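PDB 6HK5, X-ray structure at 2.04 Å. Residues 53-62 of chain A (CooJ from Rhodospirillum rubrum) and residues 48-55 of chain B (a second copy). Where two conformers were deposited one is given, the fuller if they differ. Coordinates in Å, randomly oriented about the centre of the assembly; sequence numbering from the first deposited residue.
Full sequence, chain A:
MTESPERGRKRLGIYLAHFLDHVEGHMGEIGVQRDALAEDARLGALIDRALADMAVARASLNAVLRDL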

# COMPACT_ATOMS: atom_id res chain seq x y z
N ASP A 53 -12.38 13.55 -7.00
CA ASP A 53 -11.17 13.25 -7.76
C ASP A 53 -10.82 11.77 -7.68
O ASP A 53 -10.31 11.20 -8.66
CB ASP A 53 -10.01 14.15 -7.27
CG ASP A 53 -10.26 15.65 -7.57
OD1 ASP A 53 -11.16 15.94 -8.38
OD2 ASP A 53 -9.56 16.54 -7.02
N MSE A 54 -11.14 11.11 -6.58
CA MSE A 54 -10.92 9.67 -6.47
C MSE A 54 -11.85 8.89 -7.38
O MSE A 54 -11.45 7.87 -7.95
CB MSE A 54 -11.10 9.20 -5.03
CG MSE A 54 -9.82 9.28 -4.23
SE MSE A 54 -8.32 8.50 -5.25
CE MSE A 54 -8.91 6.64 -5.41
N ALA A 55 -13.10 9.35 -7.52
CA ALA A 55 -14.01 8.74 -8.48
C ALA A 55 -13.48 8.84 -9.91
O ALA A 55 -13.61 7.90 -10.71
CB ALA A 55 -15.39 9.38 -8.37
N VAL A 56 -12.88 9.98 -10.26
CA VAL A 56 -12.21 10.08 -11.56
C VAL A 56 -11.10 9.05 -11.66
O VAL A 56 -10.97 8.33 -12.66
CB VAL A 56 -11.67 11.50 -11.79
CG1 VAL A 56 -11.11 11.62 -13.24
CG2 VAL A 56 -12.77 12.52 -11.52
N ALA A 57 -10.27 8.95 -10.62
CA ALA A 57 -9.18 7.99 -10.68
C ALA A 57 -9.72 6.57 -10.83
O ALA A 57 -9.17 5.77 -11.59
CB ALA A 57 -8.28 8.13 -9.46
N ARG A 58 -10.84 6.27 -10.17
CA ARG A 58 -11.43 4.94 -10.29
C ARG A 58 -11.82 4.64 -11.73
O ARG A 58 -11.53 3.56 -12.25
CB ARG A 58 -12.63 4.82 -9.37
CG ARG A 58 -12.25 4.89 -7.93
CD ARG A 58 -13.47 5.01 -7.08
NE ARG A 58 -14.38 3.89 -7.30
CZ ARG A 58 -15.63 4.01 -7.73
NH1 ARG A 58 -16.14 5.21 -7.99
NH2 ARG A 58 -16.36 2.91 -7.88
N ALA A 59 -12.53 5.57 -12.37
CA ALA A 59 -12.84 5.41 -13.78
C ALA A 59 -11.59 5.13 -14.61
O ALA A 59 -11.55 4.17 -15.39
CB ALA A 59 -13.55 6.68 -14.29
N SER A 60 -10.54 5.94 -14.43
CA SER A 60 -9.37 5.80 -15.29
C SER A 60 -8.56 4.55 -14.96
O SER A 60 -7.96 3.95 -15.86
CB SER A 60 -8.48 7.05 -15.17
OG SER A 60 -7.80 7.07 -13.93
N LEU A 61 -8.51 4.16 -13.68
CA LEU A 61 -7.82 2.92 -13.34
C LEU A 61 -8.58 1.71 -13.86
O LEU A 61 -7.97 0.72 -14.29
CB LEU A 61 -7.63 2.81 -11.83
CG LEU A 61 -6.32 3.33 -11.26
CD1 LEU A 61 -6.33 3.13 -9.74
CD2 LEU A 61 -5.13 2.62 -11.92
N ASN A 62 -9.91 1.77 -13.83
CA ASN A 62 -10.71 0.70 -14.40
C ASN A 62 -10.41 0.52 -15.89
O ASN A 62 -10.37 -0.61 -16.39
CB ASN A 62 -12.19 0.98 -14.18
CG ASN A 62 -12.66 0.58 -12.79
OD1 ASN A 62 -12.98 -0.58 -12.54
ND2 ASN A 62 -12.71 1.55 -11.87
N ASP B 48 -0.74 6.45 -18.09
CA ASP B 48 -0.44 7.85 -17.81
C ASP B 48 -1.70 8.62 -17.39
O ASP B 48 -1.64 9.48 -16.51
CB ASP B 48 0.21 8.52 -19.01
CG ASP B 48 1.60 7.96 -19.31
OD1 ASP B 48 2.19 7.29 -18.42
OD2 ASP B 48 2.11 8.22 -20.43
N ARG B 49 -2.84 8.31 -18.02
CA ARG B 49 -4.06 9.03 -17.64
C ARG B 49 -4.48 8.67 -16.22
O ARG B 49 -4.85 9.55 -15.44
CB ARG B 49 -5.20 8.73 -18.60
CG ARG B 49 -6.49 9.48 -18.21
CD ARG B 49 -6.31 11.00 -18.36
NE ARG B 49 -6.05 11.68 -17.09
CZ ARG B 49 -6.02 13.00 -16.95
NH1 ARG B 49 -6.24 13.77 -18.01
NH2 ARG B 49 -5.80 13.56 -15.75
N ALA B 50 -4.49 7.37 -15.90
CA ALA B 50 -4.76 6.96 -14.53
C ALA B 50 -3.82 7.64 -13.56
O ALA B 50 -4.25 8.10 -12.49
CB ALA B 50 -4.64 5.44 -14.39
N LEU B 51 -2.52 7.71 -13.91
CA LEU B 51 -1.53 8.30 -13.01
C LEU B 51 -1.77 9.78 -12.82
O LEU B 51 -1.62 10.30 -11.71
CB LEU B 51 -0.12 8.08 -13.55
CG LEU B 51 0.47 6.69 -13.31
CD1 LEU B 51 1.90 6.61 -13.87
CD2 LEU B 51 0.42 6.40 -11.81
N ALA B 52 -2.10 10.50 -13.90
CA ALA B 52 -2.38 11.92 -13.74
C ALA B 52 -3.60 12.12 -12.85
O ALA B 52 -3.63 13.04 -12.03
CB ALA B 52 -2.55 12.59 -15.10
N ASP B 53 -4.63 11.27 -12.98
CA ASP B 53 -5.78 11.40 -12.09
C ASP B 53 -5.40 11.14 -10.64
O ASP B 53 -5.92 11.80 -9.72
CB ASP B 53 -6.91 10.48 -12.54
CG ASP B 53 -7.55 10.93 -13.85
OD1 ASP B 53 -7.52 12.13 -14.17
OD2 ASP B 53 -8.07 10.06 -14.57
N MSE B 54 -4.48 10.21 -10.40
CA MSE B 54 -3.99 10.00 -9.04
C MSE B 54 -3.35 11.27 -8.50
O MSE B 54 -3.59 11.66 -7.35
CB MSE B 54 -2.97 8.85 -8.96
CG MSE B 54 -3.54 7.42 -9.00
SE MSE B 54 -5.08 6.92 -7.82
CE MSE B 54 -4.93 8.11 -6.37
N ALA B 55 -2.54 11.94 -9.34
CA ALA B 55 -1.86 13.16 -8.91
C ALA B 55 -2.83 14.27 -8.54
O ALA B 55 -2.54 15.07 -7.64
CB ALA B 55 -0.90 13.66 -9.98
O HOH W 1 -8.31 12.43 -10.30

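A serine hydroxyl sits almost against a neighbouring helix backbone: OG of S60(A) lies 3.1 Å from CA of A50(B). Such intimacy illustrates a general principle, that helices can approach closely where at least one of the facing residues is small. The two helices run nearly antiparallel, their N-to-C directions 165° apart and their axes 8.3 Å apart at closest approach. The backbones come closest at two CA pairs: CA of S60(A) is 4.8 Å from CA of A50(B), and CA of A57(A) is 5.0 Å from CA of D53(B). At both, a residue with a short side chain leaves the room.

Around these points the chemistry divides. A57(A) sets its CB 3.8 Å from SE of the selenomethionine M54(B), whose side chain starts sideways but ends nearer the partner helix. The methyl CE of M54(B) in turn meets SE of M54(A) at 3.6 Å, an apolar contact between a methyl and a large, polarizable selenium. L61(A) extends this greasy flank, bringing CD2 to 3.8 Å from CB of A50(B).

The polar side centres on D53(B). Its OD1 forms a salt bridge with NH2 of R49(B) at 2.7 Å, one helical turn away on the same chain, which offsets the charge of a largely buried carboxylate. Its OD2 approaches OG of S60(A) at 3.1 Å, but O of A57(A) is also within reach of that hydroxyl, 3.0 Å from OG, and the geometry leaves the destination of the single proton open. V56(A) adds a methyl, CG1, 3.7 Å from OD2 of D53(B).

A water bridges the two backbones, donating to O of D53(A) at 2.9 Å and to O of D53(B) at 2.5 Å from its oxygen.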